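Local atomic coordinates of CaaX farnesyltransferase beta subunit Ram1 (Aspergillus fumigatus, PDB entry 4L9P), a protein that probably forms, as the beta subunit of a zinc-dependent heterodimer, the peptide-binding part of the enzyme that transfers farnesyl to a cysteine near the C-terminus of target proteins. Residues G300-S305 with A313-A318; S346-A351 with G355-T360; S369-N374 with D430-C435. All coordinates share one frame; numbering follows the deposited sequence.

Contact 1: G300-S305 with A313-A318; sequences GGISGS and AYAFCA. With FII ([(3,7,11-trimethyl-dodeca-2,6,10-trienyloxycarbamoyl)-methyl]-phosphonic acid), chain Q.
Ser303, whose backbone carbonyl carbon lies against Tyr314 CB, makes the shortest polar bond here: its OG donates to Ser305 O at 2.7 Å. The hydroxyl comes from above the carbonyl plane of Ser305, not along a lone pair. Cys295 O is a second partner of the same hydroxyl. The bond closes across Gly304, whose CA lies over the Tyr314 ring. It sits above the centre, 3.3 Å from the centroid, in a CH-pi contact. Gly304 N also comes close, 3.2 Å from Tyr314 CD2, and bonds to Tyr161 OH of the alpha subunit. Tyr314 CG stands anti to its carbonyl carbon (chi1 -65°), and this lays the ring face against Gly304. The hydroxyl end bonds to Tyr123 of the alpha subunit. It also touches the isoprenoid chain of the farnesyl analogue, with Tyr314 OH 3.5 Å from FII C24.

Ile302 fills the other half of the contact. Its CG2 branch meets Ala318 CB at 3.6 Å, one helical turn on from Tyr314. Ile302 CB faces Ala315 CB at 4.2 Å, and small alanines on this side let loop and helix approach closely. Elsewhere on the same helix, Ala313 CB and Cys317 SG line the isoprenoid pocket.

The loop 300-305 follows helix 288-293 and covers one side of helix 312-323. Tyr314 and Cys317 also touch helix 251-263, while Ala315 and Phe316 pack on helix 375-384.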
loop_
_atom_site.group_PDB
_atom_site.type_symbol
_atom_site.label_atom_id
_atom_site.label_comp_id
_atom_site.label_asym_id
_atom_site.label_seq_id
_atom_site.Cartn_x
_atom_site.Cartn_y
_atom_site.Cartn_z
ATOM N N GLY B 300 -9.422 10.161 -5.108
ATOM C CA GLY B 300 -8.867 10.865 -3.942
ATOM C C GLY B 300 -7.730 10.068 -3.330
ATOM O O GLY B 300 -6.845 10.654 -2.713
ATOM N N GLY B 301 -7.760 8.724 -3.439
ATOM C CA GLY B 301 -6.691 7.897 -2.946
ATOM C C GLY B 301 -5.467 7.976 -3.819
ATOM O O GLY B 301 -5.430 8.771 -4.785
ATOM N N ILE B 302 -4.505 7.108 -3.577
ATOM C CA ILE B 302 -3.175 7.203 -4.196
ATOM C C ILE B 302 -2.848 5.820 -4.713
ATOM O O ILE B 302 -3.028 4.808 -3.984
ATOM C CB ILE B 302 -2.161 7.691 -3.150
ATOM C CG1 ILE B 302 -2.563 9.103 -2.690
ATOM C CG2 ILE B 302 -0.738 7.699 -3.805
ATOM C CD1 ILE B 302 -1.895 9.498 -1.311
ATOM N N SER B 303 -2.373 5.763 -5.949
ATOM C CA SER B 303 -2.056 4.487 -6.583
ATOM C C SER B 303 -0.564 4.151 -6.519
ATOM O O SER B 303 0.257 4.996 -6.101
ATOM C CB SER B 303 -2.513 4.527 -8.019
ATOM O OG SER B 303 -1.866 5.582 -8.747
ATOM N N GLY B 304 -0.184 2.931 -6.964
ATOM C CA GLY B 304 1.221 2.569 -6.882
ATOM C C GLY B 304 2.104 3.321 -7.831
ATOM O O GLY B 304 3.291 3.524 -7.592
ATOM N N SER B 305 1.540 3.651 -8.979
ATOM C CA SER B 305 2.264 4.384 -10.012
ATOM C C SER B 305 1.183 5.230 -10.730
ATOM O O SER B 305 -0.021 4.920 -10.616
ATOM C CB SER B 305 3.017 3.407 -10.922
ATOM O OG SER B 305 2.160 2.405 -11.425
ATOM N N ALA B 313 -2.507 0.539 0.499
ATOM C CA ALA B 313 -1.112 0.279 0.761
ATOM C C ALA B 313 -0.234 1.365 0.145
ATOM O O ALA B 313 0.761 1.795 0.747
ATOM C CB ALA B 313 -0.741 -1.044 0.180
ATOM N N TYR B 314 -0.606 1.801 -1.053
ATOM C CA TYR B 314 0.203 2.823 -1.733
ATOM C C TYR B 314 -0.101 4.206 -1.174
ATOM O O TYR B 314 0.797 5.074 -1.154
ATOM C CB TYR B 314 -0.068 2.759 -3.224
ATOM C CG TYR B 314 0.403 1.440 -3.825
ATOM C CD1 TYR B 314 1.719 0.997 -3.614
ATOM C CD2 TYR B 314 -0.375 0.710 -4.738
ATOM C CE1 TYR B 314 2.212 -0.164 -4.252
ATOM C CE2 TYR B 314 0.121 -0.441 -5.352
ATOM C CZ TYR B 314 1.384 -0.876 -5.123
ATOM O OH TYR B 314 1.843 -1.986 -5.801
ATOM N N ALA B 315 -1.313 4.444 -0.660
ATOM C CA ALA B 315 -1.572 5.721 0.064
ATOM C C ALA B 315 -0.673 5.829 1.283
ATOM O O ALA B 315 -0.107 6.918 1.548
ATOM C CB ALA B 315 -3.030 5.802 0.462
ATOM N N PHE B 316 -0.536 4.720 2.035
ATOM C CA PHE B 316 0.372 4.780 3.168
ATOM C C PHE B 316 1.788 5.149 2.701
ATOM O O PHE B 316 2.472 6.045 3.276
ATOM C CB PHE B 316 0.441 3.471 3.965
ATOM C CG PHE B 316 1.488 3.530 5.059
ATOM C CD1 PHE B 316 1.220 4.242 6.241
ATOM C CD2 PHE B 316 2.763 2.997 4.841
ATOM C CE1 PHE B 316 2.197 4.405 7.211
ATOM C CE2 PHE B 316 3.765 3.123 5.842
ATOM C CZ PHE B 316 3.483 3.855 7.025
ATOM N N CYS B 317 2.293 4.404 1.716
ATOM C CA CYS B 317 3.676 4.693 1.277
ATOM C C CYS B 317 3.860 6.158 0.864
ATOM O O CYS B 317 4.869 6.789 1.198
ATOM C CB CYS B 317 3.999 3.806 0.051
ATOM S SG CYS B 317 4.210 2.042 0.462
ATOM N N ALA B 318 2.917 6.684 0.085
ATOM C CA ALA B 318 3.026 8.060 -0.400
ATOM C C ALA B 318 2.910 9.089 0.728
ATOM O O ALA B 318 3.686 10.039 0.755
ATOM C CB ALA B 318 1.966 8.354 -1.490
HETATM C C1 FII Q . 6.363 -0.923 2.254
HETATM C C2 FII Q . 5.615 -1.846 1.329
HETATM C C6 FII Q . 6.441 -2.818 0.599
HETATM C C10 FII Q . 4.248 -1.465 0.932
HETATM C C11 FII Q . 3.403 -2.253 -0.069
HETATM C C12 FII Q . 2.420 -3.138 0.752
HETATM C C15 FII Q . 1.186 -3.670 0.029
HETATM C C18 FII Q . 0.194 -4.544 0.786
HETATM C C22 FII Q . 1.269 -3.674 -1.465
HETATM C C23 FII Q . -0.069 -3.842 -2.168
HETATM C C24 FII Q . 0.097 -4.097 -3.618
HETATM C C27 FII Q . -1.149 -4.692 -4.194
HETATM C C30 FII Q . -2.160 -3.685 -4.712
HETATM C C34 FII Q . -0.975 -6.038 -4.787
HETATM C C35 FII Q . -2.029 -6.688 -5.659
HETATM O O36 FII Q . -2.580 -7.828 -5.025
HETATM N N42 FII Q . -3.113 -7.620 -3.782
HETATM C C43 FII Q . -4.512 -7.524 -3.809
HETATM O O44 FII Q . -5.210 -7.565 -4.834
HETATM C C45 FII Q . -5.121 -7.379 -2.422
HETATM P P46 FII Q . -6.676 -6.344 -2.381
HETATM O O49 FII Q . -6.374 -5.125 -3.167
HETATM O O50 FII Q . -7.805 -7.185 -2.891
HETATM O O51 FII Q . -6.818 -6.055 -0.871
#

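Contact 2: S346-A351 with G355-T360; sequences SARQYA and GFSGRT. With FII ([(3,7,11-trimethyl-dodeca-2,6,10-trienyloxycarbamoyl)-methyl]-phosphonic acid), chain Q.
The guanidinium of Arg348 has Arg359 CA over one face, a water in plane at the edge, and Ser357 OG near the edge but tilted 25° from the plane. The Phe356 ring turns an edge to Gln349 CB, with Phe356 CD1 3.7 Å away. The Arg359 guanidinium meets the analogue edge-on. The two segments pair through one antiparallel beta bridge, hairpin-like, in a long loop of the alpha-alpha toroid. The bridge is the non-hydrogen-bonded pair Gln349 and Phe356. Flanking it, Ser357 N donates to Arg348 O at 2.9 Å, and Tyr350 N donates to Gly355 O at 3.1 Å, almost along the C=O axis.

A type I turn from Ser346 to Gln349 leads out of helix 338-346 into this pairing. The Arg348 chain bends at chi2 and chi3, which folds its head back against the opposite segment. There it grips Ser357 side-on with two nitrogens: NE lies 3.0 Å from Ser357 O, and NH1 2.9 Å from Ser357 OG. Trp344 adds a cation-pi contact to the same arginine. Tyr350 OH lies beside Ser357 OG and bonds to Lys362 O.

Arg359 starts away from 346-351, and its chain, extended from CG to NE, reaches the pocket. It is salt-bridged to Glu309, which would help fix its head. Its NH2 donates to FII O44 at 2.9 Å, and NE to the phosphonate oxygen FII O49 at 2.8 Å, with an N-H...O angle of 167°.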
loop_
_atom_site.group_PDB
_atom_site.type_symbol
_atom_site.label_atom_id
_atom_site.label_comp_id
_atom_site.label_asym_id
_atom_site.label_seq_id
_atom_site.Cartn_x
_atom_site.Cartn_y
_atom_site.Cartn_z
ATOM N N SER B 346 -11.784 7.646 4.485
ATOM C CA SER B 346 -12.895 7.295 5.362
ATOM C C SER B 346 -13.704 6.118 4.808
ATOM O O SER B 346 -14.089 5.189 5.569
ATOM C CB SER B 346 -13.735 8.571 5.510
ATOM O OG SER B 346 -14.990 8.276 6.139
ATOM N N ALA B 347 -13.898 6.101 3.484
ATOM C CA ALA B 347 -14.703 5.052 2.870
ATOM C C ALA B 347 -14.015 3.674 2.863
ATOM O O ALA B 347 -14.640 2.694 2.465
ATOM C CB ALA B 347 -15.011 5.445 1.383
ATOM N N ARG B 348 -12.755 3.600 3.271
ATOM C CA ARG B 348 -12.133 2.272 3.368
ATOM C C ARG B 348 -12.755 1.393 4.443
ATOM O O ARG B 348 -12.628 0.161 4.388
ATOM C CB ARG B 348 -10.620 2.398 3.712
ATOM C CG ARG B 348 -9.804 3.306 2.740
ATOM C CD ARG B 348 -9.244 2.561 1.458
ATOM N NE ARG B 348 -10.247 1.686 0.857
ATOM C CZ ARG B 348 -11.296 2.108 0.158
ATOM N NH1 ARG B 348 -12.201 1.216 -0.284
ATOM N NH2 ARG B 348 -11.453 3.420 -0.061
ATOM N N GLN B 349 -13.415 2.006 5.442
ATOM C CA GLN B 349 -13.883 1.209 6.579
ATOM C C GLN B 349 -15.334 0.775 6.334
ATOM O O GLN B 349 -16.162 1.608 5.906
ATOM C CB GLN B 349 -13.825 2.103 7.841
ATOM C CG GLN B 349 -13.930 1.268 9.109
ATOM C CD GLN B 349 -13.596 2.044 10.340
ATOM O OE1 GLN B 349 -13.642 3.295 10.334
ATOM N NE2 GLN B 349 -13.292 1.318 11.416
ATOM N N TYR B 350 -15.617 -0.495 6.633
ATOM C CA TYR B 350 -16.981 -1.069 6.414
ATOM C C TYR B 350 -17.642 -1.429 7.752
ATOM O O TYR B 350 -16.952 -1.706 8.727
ATOM C CB TYR B 350 -16.862 -2.387 5.612
ATOM C CG TYR B 350 -16.296 -2.249 4.200
ATOM C CD1 TYR B 350 -16.057 -1.018 3.588
ATOM C CD2 TYR B 350 -16.093 -3.406 3.505
ATOM C CE1 TYR B 350 -15.548 -0.980 2.239
ATOM C CE2 TYR B 350 -15.573 -3.372 2.180
ATOM C CZ TYR B 350 -15.301 -2.168 1.608
ATOM O OH TYR B 350 -14.804 -2.072 0.307
ATOM N N ALA B 351 -18.960 -1.476 7.732
ATOM C CA ALA B 351 -19.734 -2.105 8.845
ATOM C C ALA B 351 -20.593 -3.147 8.182
ATOM O O ALA B 351 -21.062 -2.915 7.078
ATOM C CB ALA B 351 -20.604 -1.069 9.569
ATOM N N GLY B 355 -13.317 -3.474 9.874
ATOM C CA GLY B 355 -11.984 -3.256 9.326
ATOM C C GLY B 355 -11.958 -2.438 8.048
ATOM O O GLY B 355 -12.968 -1.843 7.626
ATOM N N PHE B 356 -10.747 -2.366 7.498
ATOM C CA PHE B 356 -10.543 -1.556 6.290
ATOM C C PHE B 356 -10.296 -2.448 5.109
ATOM O O PHE B 356 -9.571 -3.454 5.154
ATOM C CB PHE B 356 -9.276 -0.672 6.415
ATOM C CG PHE B 356 -9.277 0.248 7.615
ATOM C CD1 PHE B 356 -10.270 1.205 7.795
ATOM C CD2 PHE B 356 -8.226 0.192 8.494
ATOM C CE1 PHE B 356 -10.221 2.088 8.887
ATOM C CE2 PHE B 356 -8.134 1.119 9.555
ATOM C CZ PHE B 356 -9.129 2.049 9.767
ATOM N N SER B 357 -10.843 -2.033 3.973
ATOM C CA SER B 357 -10.482 -2.573 2.643
ATOM C C SER B 357 -9.366 -1.714 2.027
ATOM O O SER B 357 -9.090 -0.596 2.441
ATOM C CB SER B 357 -11.709 -2.443 1.690
ATOM O OG SER B 357 -12.083 -1.083 1.493
ATOM N N GLY B 358 -8.716 -2.293 1.016
ATOM C CA GLY B 358 -7.621 -1.540 0.357
ATOM C C GLY B 358 -8.035 -0.665 -0.785
ATOM O O GLY B 358 -7.356 0.270 -1.138
ATOM N N ARG B 359 -9.144 -1.017 -1.404
ATOM C CA ARG B 359 -9.627 -0.258 -2.584
ATOM C C ARG B 359 -11.109 -0.456 -2.752
ATOM O O ARG B 359 -11.726 -1.374 -2.162
ATOM C CB ARG B 359 -8.849 -0.641 -3.876
ATOM C CG ARG B 359 -8.635 -2.136 -4.016
ATOM C CD ARG B 359 -7.922 -2.412 -5.406
ATOM N NE ARG B 359 -7.347 -3.741 -5.394
ATOM C CZ ARG B 359 -7.248 -4.505 -6.497
ATOM N NH1 ARG B 359 -7.560 -4.002 -7.715
ATOM N NH2 ARG B 359 -6.755 -5.723 -6.374
ATOM N N THR B 360 -11.690 0.490 -3.485
ATOM C CA THR B 360 -13.137 0.528 -3.626
ATOM C C THR B 360 -13.694 -0.795 -4.150
ATOM O O THR B 360 -13.200 -1.366 -5.131
ATOM C CB THR B 360 -13.519 1.659 -4.591
ATOM O OG1 THR B 360 -12.980 2.866 -4.014
ATOM C CG2 THR B 360 -15.053 1.776 -4.813
HETATM C C1 FII Q . 6.363 -0.923 2.254
HETATM C C2 FII Q . 5.615 -1.846 1.329
HETATM C C6 FII Q . 6.441 -2.818 0.599
HETATM C C10 FII Q . 4.248 -1.465 0.932
HETATM C C11 FII Q . 3.403 -2.253 -0.069
HETATM C C12 FII Q . 2.420 -3.138 0.752
HETATM C C15 FII Q . 1.186 -3.670 0.029
HETATM C C18 FII Q . 0.194 -4.544 0.786
HETATM C C22 FII Q . 1.269 -3.674 -1.465
HETATM C C23 FII Q . -0.069 -3.842 -2.168
HETATM C C24 FII Q . 0.097 -4.097 -3.618
HETATM C C27 FII Q . -1.149 -4.692 -4.194
HETATM C C30 FII Q . -2.160 -3.685 -4.712
HETATM C C34 FII Q . -0.975 -6.038 -4.787
HETATM C C35 FII Q . -2.029 -6.688 -5.659
HETATM O O36 FII Q . -2.580 -7.828 -5.025
HETATM N N42 FII Q . -3.113 -7.620 -3.782
HETATM C C43 FII Q . -4.512 -7.524 -3.809
HETATM O O44 FII Q . -5.210 -7.565 -4.834
HETATM C C45 FII Q . -5.121 -7.379 -2.422
HETATM P P46 FII Q . -6.676 -6.344 -2.381
HETATM O O49 FII Q . -6.374 -5.125 -3.167
HETATM O O50 FII Q . -7.805 -7.185 -2.891
HETATM O O51 FII Q . -6.818 -6.055 -0.871
HETATM O O HOH W 1 -13.755 3.932 -1.659
#

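Contact 3: S369-N374 with D430-C435; sequences SHWVGN and DSYHTC. With ZN (zinc ion), chain J; FII ([(3,7,11-trimethyl-dodeca-2,6,10-trienyloxycarbamoyl)-methyl]-phosphonic acid), chain Q; EDO (1,2-ethanediol), chain M.
Trp371 and Tyr432 carry nearly all of this small contact, and one bond joins them. Trp371 NE1 donates to Tyr432 OH at 3.0 Å, with an angle of 154° at the hydrogen. The hydroxyl sits at the edge of the indole, tilted 17° from its plane. The two rings otherwise barely meet, their nearest carbons being Trp371 CZ2 and Tyr432 CE1. With chi1 at 162°, CG of Tyr432 lies opposite the backbone N, and the phenol runs out from helix 431-444 toward the indole.

Each face of the indole is used. FII C12 lies 3.7 Å above one face and His370 CD2 3.3 Å above the opposite one, both offset toward the rim. Tyr432 OH approaches the same isoprenoid, 3.4 Å from FII C18. The bond thus links two aromatic walls of the isoprenoid pocket, in the interior of the alpha-alpha toroid.

Next to Tyr432 in sequence, His433 binds zinc through NE2 at 2.0 Å. Asp365, Cys367 and the bound peptide are further ligands of the metal. Asp430 is the N-cap of the helix, and its OD1 accepts from His433 N. Its OD2 takes His433 ND1 at 3.0 Å, on the syn side and close to the imidazole plane. Together with the zinc bond this would fix the rotation of the ring.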
loop_
_atom_site.group_PDB
_atom_site.type_symbol
_atom_site.label_atom_id
_atom_site.label_comp_id
_atom_site.label_asym_id
_atom_site.label_seq_id
_atom_site.Cartn_x
_atom_site.Cartn_y
_atom_site.Cartn_z
ATOM N N SER B 369 -5.213 -2.731 8.633
ATOM C CA SER B 369 -5.229 -2.046 9.924
ATOM C C SER B 369 -3.982 -1.180 10.070
ATOM O O SER B 369 -4.055 -0.074 10.666
ATOM C CB SER B 369 -5.236 -3.090 11.050
ATOM O OG SER B 369 -6.301 -3.991 10.836
ATOM N N HIS B 370 -2.840 -1.600 9.486
ATOM C CA HIS B 370 -1.698 -0.736 9.341
ATOM C C HIS B 370 -1.761 0.146 8.117
ATOM O O HIS B 370 -1.729 1.397 8.220
ATOM C CB HIS B 370 -0.411 -1.521 9.300
ATOM C CG HIS B 370 0.727 -0.676 8.838
ATOM N ND1 HIS B 370 1.149 0.442 9.548
ATOM C CD2 HIS B 370 1.487 -0.726 7.698
ATOM C CE1 HIS B 370 2.120 1.044 8.854
ATOM N NE2 HIS B 370 2.343 0.361 7.729
ATOM N N TRP B 371 -1.923 -0.432 6.915
ATOM C CA TRP B 371 -1.690 0.437 5.724
ATOM C C TRP B 371 -2.701 1.573 5.675
ATOM O O TRP B 371 -2.326 2.702 5.339
ATOM C CB TRP B 371 -1.773 -0.383 4.419
ATOM C CG TRP B 371 -0.771 -1.525 4.378
ATOM C CD1 TRP B 371 -1.045 -2.872 4.385
ATOM C CD2 TRP B 371 0.649 -1.408 4.380
ATOM N NE1 TRP B 371 0.116 -3.605 4.394
ATOM C CE2 TRP B 371 1.183 -2.740 4.393
ATOM C CE3 TRP B 371 1.520 -0.329 4.346
ATOM C CZ2 TRP B 371 2.564 -2.994 4.438
ATOM C CZ3 TRP B 371 2.881 -0.576 4.397
ATOM C CH2 TRP B 371 3.390 -1.911 4.413
ATOM N N VAL B 372 -3.994 1.285 5.937
ATOM C CA VAL B 372 -4.985 2.349 6.003
ATOM C C VAL B 372 -4.947 3.003 7.396
ATOM O O VAL B 372 -4.964 4.232 7.489
ATOM C CB VAL B 372 -6.389 1.800 5.664
ATOM C CG1 VAL B 372 -7.460 2.831 5.933
ATOM C CG2 VAL B 372 -6.422 1.356 4.179
ATOM N N GLY B 373 -4.891 2.200 8.477
ATOM C CA GLY B 373 -5.004 2.767 9.838
ATOM C C GLY B 373 -3.942 3.833 10.085
ATOM O O GLY B 373 -4.230 4.899 10.645
ATOM N N ASN B 374 -2.700 3.580 9.663
ATOM C CA ASN B 374 -1.628 4.526 9.922
ATOM C C ASN B 374 -1.575 5.665 8.933
ATOM O O ASN B 374 -0.773 6.614 9.129
ATOM C CB ASN B 374 -0.274 3.818 10.064
ATOM C CG ASN B 374 -0.034 3.387 11.514
ATOM O OD1 ASN B 374 -0.325 4.187 12.454
ATOM N ND2 ASN B 374 0.546 2.208 11.726
ATOM N N ASP B 430 -0.538 -15.639 9.061
ATOM C CA ASP B 430 0.867 -15.616 8.668
ATOM C C ASP B 430 1.515 -14.467 9.433
ATOM O O ASP B 430 0.828 -13.641 10.057
ATOM C CB ASP B 430 1.014 -15.498 7.132
ATOM C CG ASP B 430 0.339 -14.249 6.584
ATOM O OD1 ASP B 430 0.657 -13.167 6.978
ATOM O OD2 ASP B 430 -0.485 -14.362 5.700
ATOM N N SER B 431 2.848 -14.376 9.385
ATOM C CA SER B 431 3.474 -13.393 10.258
ATOM C C SER B 431 3.329 -11.954 9.724
ATOM O O SER B 431 3.385 -10.997 10.487
ATOM C CB SER B 431 4.932 -13.760 10.536
ATOM O OG SER B 431 5.698 -13.715 9.357
ATOM N N TYR B 432 3.098 -11.823 8.404
ATOM C CA TYR B 432 2.798 -10.497 7.795
ATOM C C TYR B 432 1.473 -9.982 8.362
ATOM O O TYR B 432 1.398 -8.807 8.842
ATOM C CB TYR B 432 2.738 -10.635 6.257
ATOM C CG TYR B 432 2.062 -9.532 5.523
ATOM C CD1 TYR B 432 2.773 -8.377 5.114
ATOM C CD2 TYR B 432 0.695 -9.604 5.250
ATOM C CE1 TYR B 432 2.115 -7.344 4.451
ATOM C CE2 TYR B 432 0.040 -8.584 4.570
ATOM C CZ TYR B 432 0.744 -7.451 4.173
ATOM O OH TYR B 432 0.035 -6.439 3.552
ATOM N N HIS B 433 0.407 -10.806 8.311
ATOM C CA HIS B 433 -0.882 -10.400 8.860
ATOM C C HIS B 433 -0.810 -10.216 10.385
ATOM O O HIS B 433 -1.522 -9.365 10.931
ATOM C CB HIS B 433 -1.986 -11.353 8.416
ATOM C CG HIS B 433 -2.389 -11.059 6.992
ATOM N ND1 HIS B 433 -1.931 -11.799 5.917
ATOM C CD2 HIS B 433 -3.145 -10.052 6.500
ATOM C CE1 HIS B 433 -2.385 -11.223 4.793
ATOM N NE2 HIS B 433 -3.113 -10.159 5.123
ATOM N N THR B 434 0.002 -11.002 11.056
ATOM C CA THR B 434 0.150 -10.868 12.503
ATOM C C THR B 434 0.827 -9.524 12.809
ATOM O O THR B 434 0.315 -8.729 13.645
ATOM C CB THR B 434 1.009 -12.034 13.068
ATOM O OG1 THR B 434 0.340 -13.256 12.783
ATOM C CG2 THR B 434 1.182 -11.880 14.578
ATOM N N CYS B 435 1.949 -9.225 12.146
ATOM C CA CYS B 435 2.566 -7.930 12.370
ATOM C C CYS B 435 1.610 -6.740 12.135
ATOM O O CYS B 435 1.512 -5.801 12.976
ATOM C CB CYS B 435 3.780 -7.814 11.407
ATOM S SG CYS B 435 4.576 -6.198 11.358
HETATM ZN ZN ZN J . -3.660 -8.721 3.793
HETATM C C1 FII Q . 6.363 -0.923 2.254
HETATM C C2 FII Q . 5.615 -1.846 1.329
HETATM C C6 FII Q . 6.441 -2.818 0.599
HETATM C C10 FII Q . 4.248 -1.465 0.932
HETATM C C11 FII Q . 3.403 -2.253 -0.069
HETATM C C12 FII Q . 2.420 -3.138 0.752
HETATM C C15 FII Q . 1.186 -3.670 0.029
HETATM C C18 FII Q . 0.194 -4.544 0.786
HETATM C C22 FII Q . 1.269 -3.674 -1.465
HETATM C C23 FII Q . -0.069 -3.842 -2.168
HETATM C C24 FII Q . 0.097 -4.097 -3.618
HETATM C C27 FII Q . -1.149 -4.692 -4.194
HETATM C C30 FII Q . -2.160 -3.685 -4.712
HETATM C C34 FII Q . -0.975 -6.038 -4.787
HETATM C C35 FII Q . -2.029 -6.688 -5.659
HETATM O O36 FII Q . -2.580 -7.828 -5.025
HETATM N N42 FII Q . -3.113 -7.620 -3.782
HETATM C C43 FII Q . -4.512 -7.524 -3.809
HETATM O O44 FII Q . -5.210 -7.565 -4.834
HETATM C C45 FII Q . -5.121 -7.379 -2.422
HETATM P P46 FII Q . -6.676 -6.344 -2.381
HETATM O O49 FII Q . -6.374 -5.125 -3.167
HETATM O O50 FII Q . -7.805 -7.185 -2.891
HETATM O O51 FII Q . -6.818 -6.055 -0.871
HETATM C C1 EDO M . 5.873 -16.317 7.034
HETATM O O1 EDO M . 5.653 -14.929 6.814
HETATM C C2 EDO M . 4.673 -17.178 7.265
HETATM O O2 EDO M . 4.040 -16.718 8.451
#

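Overall arrangement
All three contacts reach the farnesyl analogue from different sides. Contact 1 supplies Tyr314, Ala313 and Cys317 along the isoprenoid chain, contact 2 holds the phosphonate end through Arg359, and contact 3 adds the Trp371 face and Tyr432; its His433 binds the nearby zinc. Contacts 1 and 2 do not touch, their nearest atoms being about 5 Å apart and their centres 14 Å. Segment 369-374 joins them: Phe316 CB packs on Trp371 O at 3.2 Å, and Phe356 CE2 on Gly373 CA at 3.5 Å. Val372 lies against Arg348, Phe356 and Ser357. The metal is about 13 Å from the nearest atom of the Tyr314 side chain and about 9 Å from Gly358 CA.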